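Local coordinates for protein beta-galacturonidase (Eisenbergiella tayi, PDB 6NCW) that hydrolyses beta-galacturonides as a family 2 glycoside hydrolase of a gut bacterium, and may also act on beta-glucuronides, at residues Arg309-Pro314 with Tyr508-Cys513; His156-Leu161 with Asp401-Arg406; His348-Cys353 with Tyr390-Glu395. All coordinates share one frame; numbering follows the deposited sequence. Where two conformers were deposited one is given.

Contact 1 of 3, residues Arg309-Pro314 with Tyr508-Cys513; sequences RTVHYP and YIWQFC
Arg-309 meets Tyr-508 first. Its CB sits over one face of the phenol ring, 3.7 Å from the ring centroid and 14° off the normal, a CH-pi contact. CG lies anti to the backbone N (chi1 171°), and the extended chain carries the guanidinium away from that ring. The charged end then reaches Glu-333 and Glu-465 in salt bridges and Asn-377 in a hydrogen bond. Tyr-508 OH is hydrogen-bonded to Ser-307 and Tyr-371, which fixes the far end of the ring.

Thr-310 is the centre of an inverse gamma turn. Val-311 follows and packs against three flat groups. Its CG1 lies 3.6 Å from Trp-510 CZ3, at the indole edge. The same methyl lies over the centre of the Arg-309 guanidinium, and Val-311 CB lies over the centre of the His-312 ring.

A cis peptide bond precedes His-312. The imidazole is nearly parallel to the six-membered ring of Trp-510, with planes at 11°, but the centroids are 5.5 Å apart and overlap is slight. His-312 NE2 comes within 3.6 Å of Trp-510 CZ3. Glu-333 takes His-312 ND1, while NE2 bonds a glycerol. Trp-510 NE1 is tied to Asn-530, and a second cis peptide follows this tryptophan.

These residues stand at the C-terminal ends of parallel strands in the TIM barrel. The site is the sugar pocket. His-312, Asn-377, Glu-465 and Asn-530 are binding residues for galacturonate, though in this chain His-312 holds the glycerol and no sugar is bound.

Contact 2 of 3, residues His156-Leu161 with Asp401-Arg406; sequences HFTPFL and DPYRPR
The Tyr-403 ring takes the edge of Phe-160 on a face. This is a T-shaped pair: the planes stand at 88° and the centroids are 5.3 Å apart. Phe-160 CE1 leads, 3.7 Å from Tyr-403 CE2, and Phe-160 CZ lies beside the hydroxyl end. Pro-402 CG lies over the opposite face, off-centre. Thr-158 CG2 approaches obliquely on the same side of the ring as Phe-160, but nearer Tyr-403 CD1, at 3.5 Å.

The threonine methyl reaches the ring because CG2 is anti to the backbone N. That leaves OG1 beside the backbone N, and it bonds to Tyr-365 OH. Tyr-403 OH has its own partner in Lys-169. No hydrogen bond joins the two segments, so the contact rests on aromatic and methyl packing.

The loop that presents Tyr-403 is held from within by Asp-401. Its OD2 accepts from Tyr-403 N at 3.0 Å, forming an Asx turn, and from Arg-404 N at 3.2 Å. Both donors come from the same face of the carboxylate plane. OD1 takes Arg-404 NH1 at 2.9 Å in a salt bridge, with OD1 lying in the guanidinium plane. Trp-373 NE1 is a further donor to OD1.

Asp-401 directly follows helix 384-400, and the loop leads into barrel strand 406-410. Facing it is strand 150-162 of the immunoglobulin-like sandwich, paired with strand 165-176, which supplies Lys-169. The contact thus joins that beta-sandwich domain to the TIM barrel.

Contact 3 of 3, residues His348-Cys353 with Tyr390-Glu395; sequences HFKQQC and YSEQYE
This is a helix-to-helix contact on the outside of the TIM barrel. Helices 349-364 and 384-400 flank strand 370-374, which lies between them in the chain, and run nearly parallel, as successive helices of a beta/alpha barrel do. Their short segments 349-353 and 390-395 cross at -21°, with axes 11.2 Å apart at closest approach.

The contact has a polar outer part and a buried inner part. In the outer part, Lys-350 and Glu-392 form a salt bridge. Lys-350 NZ gives a hydrogen bond of 3.0 Å to Glu-392 OE2, which it meets from above the carboxylate plane, and a weak one to OE1. The lysine chain is bent at three torsions, the glutamate is extended beyond CG, and the two cross at about a right angle. Glu-388, one turn before Glu-392 on the same helix, is a second acid partner of NZ.

In the inner part, Gln-393 reaches from helix 384-400 toward Phe-349 and Cys-353. The glutamine is extended beyond CG, which brings its amide across to the other helix. Its OE1 has a weak hydrogen bond to Asn-334. Cys-353 SG lies over one face of the Phe-349 ring, toward the rim. Gln-393 NE2 stands obliquely to that ring, 4.0 Å from Phe-349 CE2, and packs against Cys-353 CB at 3.4 Å.

Overall arrangement
Contact 1 is wholly buried. Its centre is about 10 Å from the centre of the chain, those of contacts 2 and 3 about 17 Å. Contact 1 has rings and charges gathered round the sugar pocket. Contact 2 is a partly exposed aromatic junction between domains, and contact 3 pairs a partly exposed salt bridge with a buried amide. Contacts 1 and 3 lie within the barrel domain, whereas contact 2 joins it to the beta-sandwich. Helix 384-400 links two of them: it carries 390-395 and ends just before 401-406. There Arg-406 NH1 lies 2.7 Å from Tyr-394 O, a probable hydrogen bond. Contact 1 touches neither of the others.

Contact 1 of 3, residues Arg309-Pro314 with Tyr508-Cys513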
loop_
_atom_site.group_PDB
_atom_site.type_symbol
_atom_site.label_atom_id
_atom_site.label_comp_id
_atom_site.label_asym_id
_atom_site.label_seq_id
_atom_site.Cartn_x
_atom_site.Cartn_y
_atom_site.Cartn_z
ATOM N N ARG A 309 -24.941 -16.050 -3.785
ATOM C CA ARG A 309 -24.971 -16.732 -5.064
ATOM C C ARG A 309 -23.603 -17.378 -5.268
ATOM O O ARG A 309 -22.575 -16.692 -5.197
ATOM C CB ARG A 309 -25.304 -15.727 -6.182
ATOM C CG ARG A 309 -25.141 -16.281 -7.567
ATOM C CD ARG A 309 -25.644 -15.383 -8.690
ATOM N NE ARG A 309 -25.269 -16.074 -9.922
ATOM C CZ ARG A 309 -24.519 -15.566 -10.895
ATOM N NH1 ARG A 309 -24.122 -14.294 -10.857
ATOM N NH2 ARG A 309 -24.195 -16.337 -11.930
ATOM N N THR A 310 -23.590 -18.692 -5.513
ATOM C CA THR A 310 -22.356 -19.490 -5.594
ATOM C C THR A 310 -21.714 -19.379 -6.988
ATOM O O THR A 310 -21.683 -20.324 -7.783
ATOM C CB THR A 310 -22.659 -20.952 -5.260
ATOM O OG1 THR A 310 -23.505 -21.513 -6.272
ATOM C CG2 THR A 310 -23.384 -21.100 -3.926
ATOM N N VAL A 311 -21.150 -18.206 -7.284
ATOM C CA VAL A 311 -20.431 -18.047 -8.553
ATOM C C VAL A 311 -19.140 -18.863 -8.536
ATOM O O VAL A 311 -18.363 -18.791 -7.576
ATOM C CB VAL A 311 -20.128 -16.565 -8.820
ATOM C CG1 VAL A 311 -21.437 -15.791 -9.037
ATOM C CG2 VAL A 311 -19.298 -15.942 -7.654
ATOM N N HIS A 312 -18.898 -19.663 -9.587
ATOM C CA HIS A 312 -19.877 -20.142 -10.586
ATOM C C HIS A 312 -19.825 -21.676 -10.570
ATOM O O HIS A 312 -19.471 -22.316 -11.567
ATOM C CB HIS A 312 -19.566 -19.641 -11.993
ATOM C CG HIS A 312 -19.631 -18.150 -12.132
ATOM N ND1 HIS A 312 -20.813 -17.449 -12.059
ATOM C CD2 HIS A 312 -18.661 -17.228 -12.339
ATOM C CE1 HIS A 312 -20.572 -16.158 -12.231
ATOM N NE2 HIS A 312 -19.275 -15.997 -12.407
ATOM N N TYR A 313 -20.147 -22.272 -9.430
ATOM C CA TYR A 313 -20.025 -23.715 -9.272
ATOM C C TYR A 313 -20.666 -24.097 -7.949
ATOM O O TYR A 313 -20.877 -23.236 -7.093
ATOM C CB TYR A 313 -18.546 -24.164 -9.306
ATOM C CG TYR A 313 -17.650 -23.162 -8.654
ATOM C CD1 TYR A 313 -17.694 -22.968 -7.280
ATOM C CD2 TYR A 313 -16.789 -22.367 -9.409
ATOM C CE1 TYR A 313 -16.915 -22.027 -6.670
ATOM C CE2 TYR A 313 -15.988 -21.423 -8.803
ATOM C CZ TYR A 313 -16.053 -21.254 -7.424
ATOM O OH TYR A 313 -15.270 -20.307 -6.795
ATOM N N PRO A 314 -20.965 -25.376 -7.754
ATOM C CA PRO A 314 -21.527 -25.798 -6.468
ATOM C C PRO A 314 -20.512 -25.595 -5.359
ATOM O O PRO A 314 -19.298 -25.655 -5.583
ATOM C CB PRO A 314 -21.856 -27.285 -6.688
ATOM C CG PRO A 314 -22.046 -27.399 -8.198
ATOM C CD PRO A 314 -20.991 -26.450 -8.759
ATOM N N TYR A 508 -27.799 -9.446 -6.671
ATOM C CA TYR A 508 -26.542 -9.944 -6.113
ATOM C C TYR A 508 -25.424 -9.033 -6.584
ATOM O O TYR A 508 -25.166 -8.921 -7.788
ATOM C CB TYR A 508 -26.225 -11.388 -6.513
ATOM C CG TYR A 508 -27.161 -12.403 -5.939
ATOM C CD1 TYR A 508 -28.227 -12.891 -6.694
ATOM C CD2 TYR A 508 -26.994 -12.881 -4.639
ATOM C CE1 TYR A 508 -29.115 -13.820 -6.168
ATOM C CE2 TYR A 508 -27.868 -13.820 -4.110
ATOM C CZ TYR A 508 -28.936 -14.277 -4.875
ATOM O OH TYR A 508 -29.816 -15.204 -4.360
ATOM N N ILE A 509 -24.766 -8.386 -5.627
ATOM C CA ILE A 509 -23.579 -7.605 -5.933
ATOM C C ILE A 509 -22.468 -8.515 -6.443
ATOM O O ILE A 509 -22.176 -9.573 -5.862
ATOM C CB ILE A 509 -23.137 -6.819 -4.689
ATOM C CG1 ILE A 509 -24.158 -5.702 -4.404
ATOM C CG2 ILE A 509 -21.763 -6.200 -4.916
ATOM C CD1 ILE A 509 -24.097 -5.133 -3.025
ATOM N N TRP A 510 -21.836 -8.102 -7.534
ATOM C CA TRP A 510 -20.577 -8.691 -7.960
ATOM C C TRP A 510 -19.476 -7.780 -7.432
ATOM O O TRP A 510 -19.319 -6.662 -7.930
ATOM C CB TRP A 510 -20.481 -8.822 -9.485
ATOM C CG TRP A 510 -19.162 -9.441 -9.831
ATOM C CD1 TRP A 510 -17.959 -8.800 -9.962
ATOM C CD2 TRP A 510 -18.882 -10.856 -9.970
ATOM N NE1 TRP A 510 -16.957 -9.718 -10.207
ATOM C CE2 TRP A 510 -17.497 -10.984 -10.214
ATOM C CE3 TRP A 510 -19.676 -12.014 -9.924
ATOM C CZ2 TRP A 510 -16.884 -12.228 -10.424
ATOM C CZ3 TRP A 510 -19.068 -13.251 -10.136
ATOM C CH2 TRP A 510 -17.677 -13.342 -10.379
ATOM N N GLN A 511 -18.709 -8.234 -6.427
ATOM C CA GLN A 511 -18.844 -9.510 -5.755
ATOM C C GLN A 511 -18.376 -9.299 -4.319
ATOM O O GLN A 511 -18.008 -8.205 -3.948
ATOM C CB GLN A 511 -18.034 -10.627 -6.454
ATOM C CG GLN A 511 -16.523 -10.396 -6.461
ATOM C CD GLN A 511 -15.729 -11.601 -6.977
ATOM O OE1 GLN A 511 -16.062 -12.776 -6.678
ATOM N NE2 GLN A 511 -14.680 -11.320 -7.766
ATOM N N PHE A 512 -18.394 -10.352 -3.503
ATOM C CA PHE A 512 -18.034 -10.200 -2.096
ATOM C C PHE A 512 -16.572 -9.779 -1.925
ATOM O O PHE A 512 -16.273 -8.767 -1.278
ATOM C CB PHE A 512 -18.305 -11.509 -1.344
ATOM C CG PHE A 512 -17.723 -11.529 0.035
ATOM C CD1 PHE A 512 -16.760 -12.459 0.382
ATOM C CD2 PHE A 512 -18.125 -10.596 0.982
ATOM C CE1 PHE A 512 -16.218 -12.474 1.667
ATOM C CE2 PHE A 512 -17.580 -10.586 2.252
ATOM C CZ PHE A 512 -16.634 -11.532 2.603
ATOM N N CYS A 513 -15.635 -10.569 -2.456
ATOM C CA CYS A 513 -14.222 -10.324 -2.201
ATOM C C CYS A 513 -13.458 -10.377 -3.513
ATOM O O CYS A 513 -13.945 -10.897 -4.513
ATOM C CB CYS A 513 -13.636 -11.337 -1.214
ATOM S SG CYS A 513 -13.704 -13.033 -1.819
#

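Contact 2 of 3, residues His156-Leu161 with Asp401-Arg406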
loop_
_atom_site.group_PDB
_atom_site.type_symbol
_atom_site.label_atom_id
_atom_site.label_comp_id
_atom_site.label_asym_id
_atom_site.label_seq_id
_atom_site.Cartn_x
_atom_site.Cartn_y
_atom_site.Cartn_z
ATOM N N HIS A 156 -33.817 -37.944 0.261
ATOM C CA HIS A 156 -34.327 -36.642 -0.156
ATOM C C HIS A 156 -35.678 -36.399 0.491
ATOM O O HIS A 156 -36.617 -37.174 0.282
ATOM C CB HIS A 156 -34.478 -36.549 -1.676
ATOM C CG HIS A 156 -33.182 -36.582 -2.413
ATOM N ND1 HIS A 156 -33.111 -36.689 -3.788
ATOM C CD2 HIS A 156 -31.905 -36.512 -1.973
ATOM C CE1 HIS A 156 -31.844 -36.692 -4.160
ATOM N NE2 HIS A 156 -31.092 -36.585 -3.079
ATOM N N PHE A 157 -35.784 -35.311 1.241
ATOM C CA PHE A 157 -37.021 -34.918 1.893
ATOM C C PHE A 157 -37.556 -33.666 1.220
ATOM O O PHE A 157 -36.795 -32.737 0.937
ATOM C CB PHE A 157 -36.794 -34.642 3.384
ATOM C CG PHE A 157 -38.010 -34.123 4.086
ATOM C CD1 PHE A 157 -39.014 -35.001 4.496
ATOM C CD2 PHE A 157 -38.164 -32.761 4.316
ATOM C CE1 PHE A 157 -40.147 -34.524 5.129
ATOM C CE2 PHE A 157 -39.290 -32.275 4.957
ATOM C CZ PHE A 157 -40.284 -33.158 5.367
ATOM N N THR A 158 -38.863 -33.642 0.982
ATOM C CA THR A 158 -39.543 -32.525 0.338
ATOM C C THR A 158 -40.671 -32.033 1.233
ATOM O O THR A 158 -41.610 -32.802 1.502
ATOM C CB THR A 158 -40.116 -32.935 -1.025
ATOM O OG1 THR A 158 -39.142 -33.692 -1.756
ATOM C CG2 THR A 158 -40.542 -31.698 -1.826
ATOM N N PRO A 159 -40.640 -30.788 1.705
ATOM C CA PRO A 159 -41.797 -30.235 2.418
ATOM C C PRO A 159 -42.840 -29.684 1.457
ATOM O O PRO A 159 -42.529 -29.254 0.341
ATOM C CB PRO A 159 -41.183 -29.111 3.262
ATOM C CG PRO A 159 -40.030 -28.624 2.394
ATOM C CD PRO A 159 -39.507 -29.838 1.650
ATOM N N PHE A 160 -44.099 -29.717 1.912
ATOM C CA PHE A 160 -45.251 -29.180 1.191
ATOM C C PHE A 160 -46.087 -28.351 2.155
ATOM O O PHE A 160 -46.403 -28.812 3.256
ATOM C CB PHE A 160 -46.125 -30.290 0.590
ATOM C CG PHE A 160 -45.420 -31.148 -0.418
ATOM C CD1 PHE A 160 -45.241 -30.707 -1.723
ATOM C CD2 PHE A 160 -44.937 -32.391 -0.069
ATOM C CE1 PHE A 160 -44.597 -31.488 -2.659
ATOM C CE2 PHE A 160 -44.292 -33.182 -1.003
ATOM C CZ PHE A 160 -44.124 -32.724 -2.304
ATOM N N LEU A 161 -46.432 -27.131 1.753
ATOM C CA LEU A 161 -47.333 -26.282 2.526
ATOM C C LEU A 161 -48.741 -26.459 1.962
ATOM O O LEU A 161 -49.026 -26.030 0.838
ATOM C CB LEU A 161 -46.899 -24.822 2.487
ATOM C CG LEU A 161 -47.730 -23.884 3.373
ATOM C CD1 LEU A 161 -47.654 -24.271 4.843
ATOM C CD2 LEU A 161 -47.291 -22.451 3.184
ATOM N N ASP A 401 -35.414 -32.365 -9.441
ATOM C CA ASP A 401 -36.024 -31.533 -8.407
ATOM C C ASP A 401 -37.164 -30.756 -9.041
ATOM O O ASP A 401 -36.969 -29.660 -9.578
ATOM C CB ASP A 401 -34.999 -30.597 -7.778
ATOM C CG ASP A 401 -35.610 -29.649 -6.773
ATOM O OD1 ASP A 401 -34.829 -28.977 -6.056
ATOM O OD2 ASP A 401 -36.862 -29.579 -6.689
ATOM N N PRO A 402 -38.382 -31.300 -9.006
ATOM C CA PRO A 402 -39.495 -30.651 -9.704
ATOM C C PRO A 402 -40.071 -29.434 -8.993
ATOM O O PRO A 402 -40.986 -28.805 -9.537
ATOM C CB PRO A 402 -40.534 -31.781 -9.806
ATOM C CG PRO A 402 -40.231 -32.684 -8.660
ATOM C CD PRO A 402 -38.744 -32.630 -8.470
ATOM N N TYR A 403 -39.554 -29.045 -7.828
ATOM C CA TYR A 403 -40.203 -28.036 -7.002
ATOM C C TYR A 403 -39.487 -26.687 -6.969
ATOM O O TYR A 403 -40.149 -25.648 -7.094
ATOM C CB TYR A 403 -40.379 -28.586 -5.580
ATOM C CG TYR A 403 -41.113 -29.919 -5.596
ATOM C CD1 TYR A 403 -40.474 -31.106 -5.243
ATOM C CD2 TYR A 403 -42.435 -29.990 -6.019
ATOM C CE1 TYR A 403 -41.154 -32.327 -5.283
ATOM C CE2 TYR A 403 -43.120 -31.200 -6.065
ATOM C CZ TYR A 403 -42.483 -32.362 -5.701
ATOM O OH TYR A 403 -43.184 -33.556 -5.756
ATOM N N ARG A 404 -38.158 -26.654 -6.838
ATOM C CA ARG A 404 -37.458 -25.375 -6.781
ATOM C C ARG A 404 -37.481 -24.659 -8.132
ATOM O O ARG A 404 -37.404 -25.292 -9.189
ATOM C CB ARG A 404 -36.006 -25.562 -6.357
ATOM C CG ARG A 404 -35.763 -25.832 -4.886
ATOM C CD ARG A 404 -34.284 -26.088 -4.705
ATOM N NE ARG A 404 -33.837 -26.208 -3.327
ATOM C CZ ARG A 404 -33.621 -27.370 -2.710
ATOM N NH1 ARG A 404 -33.838 -28.516 -3.354
ATOM N NH2 ARG A 404 -33.171 -27.381 -1.458
ATOM N N PRO A 405 -37.549 -23.334 -8.123
ATOM C CA PRO A 405 -37.423 -22.580 -9.375
ATOM C C PRO A 405 -36.019 -22.691 -9.960
ATOM O O PRO A 405 -35.054 -23.049 -9.280
ATOM C CB PRO A 405 -37.735 -21.139 -8.955
ATOM C CG PRO A 405 -37.396 -21.084 -7.523
ATOM C CD PRO A 405 -37.740 -22.451 -6.962
ATOM N N ARG A 406 -35.921 -22.386 -11.251
ATOM C CA ARG A 406 -34.660 -22.429 -11.981
ATOM C C ARG A 406 -34.431 -21.107 -12.692
ATOM O O ARG A 406 -35.377 -20.364 -12.979
ATOM C CB ARG A 406 -34.641 -23.551 -13.023
ATOM C CG ARG A 406 -35.099 -24.901 -12.492
ATOM C CD ARG A 406 -35.571 -25.810 -13.647
ATOM N NE ARG A 406 -36.857 -25.368 -14.170
ATOM C CZ ARG A 406 -37.480 -25.919 -15.204
ATOM N NH1 ARG A 406 -36.946 -26.956 -15.835
ATOM N NH2 ARG A 406 -38.645 -25.439 -15.601
#

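Contact 3 of 3, residues His348-Cys353 with Tyr390-Glu395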
loop_
_atom_site.group_PDB
_atom_site.type_symbol
_atom_site.label_atom_id
_atom_site.label_comp_id
_atom_site.label_asym_id
_atom_site.label_seq_id
_atom_site.Cartn_x
_atom_site.Cartn_y
_atom_site.Cartn_z
ATOM N N HIS A 348 -16.997 -33.104 -24.617
ATOM C CA HIS A 348 -17.277 -33.505 -23.241
ATOM C C HIS A 348 -18.224 -32.560 -22.529
ATOM O O HIS A 348 -18.578 -32.835 -21.377
ATOM C CB HIS A 348 -15.983 -33.604 -22.418
ATOM C CG HIS A 348 -14.935 -34.461 -23.044
ATOM N ND1 HIS A 348 -15.092 -35.818 -23.216
ATOM C CD2 HIS A 348 -13.716 -34.153 -23.550
ATOM C CE1 HIS A 348 -14.013 -36.311 -23.800
ATOM N NE2 HIS A 348 -13.164 -35.323 -24.015
ATOM N N PHE A 349 -18.624 -31.450 -23.174
ATOM C CA PHE A 349 -19.316 -30.380 -22.460
ATOM C C PHE A 349 -20.649 -30.852 -21.878
ATOM O O PHE A 349 -20.931 -30.630 -20.695
ATOM C CB PHE A 349 -19.535 -29.172 -23.375
ATOM C CG PHE A 349 -20.393 -28.095 -22.751
ATOM C CD1 PHE A 349 -19.875 -27.256 -21.769
ATOM C CD2 PHE A 349 -21.716 -27.926 -23.140
ATOM C CE1 PHE A 349 -20.658 -26.258 -21.191
ATOM C CE2 PHE A 349 -22.507 -26.935 -22.569
ATOM C CZ PHE A 349 -21.975 -26.100 -21.591
ATOM N N LYS A 350 -21.493 -31.485 -22.700
ATOM C CA LYS A 350 -22.810 -31.912 -22.220
ATOM C C LYS A 350 -22.696 -32.960 -21.115
ATOM O O LYS A 350 -23.405 -32.887 -20.103
ATOM C CB LYS A 350 -23.647 -32.443 -23.385
ATOM C CG LYS A 350 -24.236 -31.337 -24.285
ATOM C CD LYS A 350 -24.351 -31.787 -25.742
ATOM C CE LYS A 350 -25.770 -31.683 -26.298
ATOM N NZ LYS A 350 -26.278 -30.288 -26.375
ATOM N N GLN A 351 -21.806 -33.940 -21.292
ATOM C CA GLN A 351 -21.610 -34.968 -20.276
ATOM C C GLN A 351 -21.128 -34.360 -18.959
ATOM O O GLN A 351 -21.607 -34.733 -17.880
ATOM C CB GLN A 351 -20.619 -36.021 -20.801
ATOM C CG GLN A 351 -20.507 -37.289 -19.952
ATOM C CD GLN A 351 -21.783 -38.100 -19.940
ATOM O OE1 GLN A 351 -22.417 -38.270 -18.893
ATOM N NE2 GLN A 351 -22.169 -38.613 -21.103
ATOM N N GLN A 352 -20.200 -33.397 -19.026
ATOM C CA GLN A 352 -19.660 -32.819 -17.796
ATOM C C GLN A 352 -20.668 -31.895 -17.109
ATOM O O GLN A 352 -20.706 -31.834 -15.873
ATOM C CB GLN A 352 -18.340 -32.112 -18.105
ATOM C CG GLN A 352 -17.197 -33.115 -18.363
ATOM C CD GLN A 352 -15.934 -32.478 -18.917
ATOM O OE1 GLN A 352 -15.940 -31.315 -19.311
ATOM N NE2 GLN A 352 -14.835 -33.244 -18.945
ATOM N N CYS A 353 -21.514 -31.205 -17.878
ATOM C CA CYS A 353 -22.591 -30.422 -17.284
ATOM C C CYS A 353 -23.618 -31.328 -16.634
ATOM O O CYS A 353 -23.970 -31.147 -15.459
ATOM C CB CYS A 353 -23.259 -29.550 -18.348
ATOM S SG CYS A 353 -22.375 -28.061 -18.746
ATOM N N TYR A 390 -29.219 -25.234 -23.005
ATOM C CA TYR A 390 -30.027 -24.708 -21.909
ATOM C C TYR A 390 -31.257 -25.579 -21.702
ATOM O O TYR A 390 -31.598 -25.921 -20.570
ATOM C CB TYR A 390 -30.435 -23.249 -22.168
ATOM C CG TYR A 390 -29.381 -22.220 -21.811
ATOM C CD1 TYR A 390 -29.440 -21.507 -20.607
ATOM C CD2 TYR A 390 -28.322 -21.953 -22.681
ATOM C CE1 TYR A 390 -28.467 -20.542 -20.289
ATOM C CE2 TYR A 390 -27.351 -21.000 -22.375
ATOM C CZ TYR A 390 -27.424 -20.300 -21.184
ATOM O OH TYR A 390 -26.446 -19.373 -20.905
ATOM N N SER A 391 -31.923 -25.965 -22.794
ATOM C CA SER A 391 -33.143 -26.757 -22.667
ATOM C C SER A 391 -32.845 -28.097 -22.011
ATOM O O SER A 391 -33.539 -28.508 -21.078
ATOM C CB SER A 391 -33.802 -26.956 -24.039
ATOM O OG SER A 391 -35.111 -27.504 -23.902
ATOM N N GLU A 392 -31.791 -28.777 -22.469
ATOM C CA GLU A 392 -31.440 -30.080 -21.914
ATOM C C GLU A 392 -31.172 -29.999 -20.417
ATOM O O GLU A 392 -31.582 -30.887 -19.654
ATOM C CB GLU A 392 -30.204 -30.640 -22.616
ATOM C CG GLU A 392 -30.368 -30.947 -24.078
ATOM C CD GLU A 392 -29.047 -31.371 -24.702
ATOM O OE1 GLU A 392 -29.041 -31.897 -25.843
ATOM O OE2 GLU A 392 -28.004 -31.166 -24.042
ATOM N N GLN A 393 -30.462 -28.953 -19.982
ATOM C CA GLN A 393 -30.046 -28.882 -18.586
ATOM C C GLN A 393 -31.191 -28.437 -17.689
ATOM O O GLN A 393 -31.323 -28.924 -16.564
ATOM C CB GLN A 393 -28.829 -27.957 -18.460
ATOM C CG GLN A 393 -27.650 -28.488 -19.259
ATOM C CD GLN A 393 -26.384 -27.674 -19.110
ATOM O OE1 GLN A 393 -26.153 -27.011 -18.088
ATOM N NE2 GLN A 393 -25.544 -27.724 -20.137
ATOM N N TYR A 394 -32.027 -27.521 -18.174
ATOM C CA TYR A 394 -33.218 -27.143 -17.426
ATOM C C TYR A 394 -34.132 -28.340 -17.199
ATOM O O TYR A 394 -34.696 -28.497 -16.106
ATOM C CB TYR A 394 -33.970 -26.047 -18.177
ATOM C CG TYR A 394 -33.496 -24.627 -17.939
ATOM C CD1 TYR A 394 -33.360 -23.750 -19.001
ATOM C CD2 TYR A 394 -33.240 -24.149 -16.657
ATOM C CE1 TYR A 394 -32.966 -22.449 -18.814
ATOM C CE2 TYR A 394 -32.837 -22.828 -16.454
ATOM C CZ TYR A 394 -32.704 -21.987 -17.547
ATOM O OH TYR A 394 -32.319 -20.670 -17.397
ATOM N N GLU A 395 -34.308 -29.189 -18.230
ATOM C CA GLU A 395 -35.155 -30.371 -18.067
ATOM C C GLU A 395 -34.487 -31.427 -17.198
ATOM O O GLU A 395 -35.183 -32.154 -16.480
ATOM C CB GLU A 395 -35.533 -30.967 -19.425
ATOM C CG GLU A 395 -36.454 -32.216 -19.357
ATOM C CD GLU A 395 -37.727 -32.019 -18.511
ATOM O OE1 GLU A 395 -37.847 -32.677 -17.445
ATOM O OE2 GLU A 395 -38.606 -31.217 -18.909
#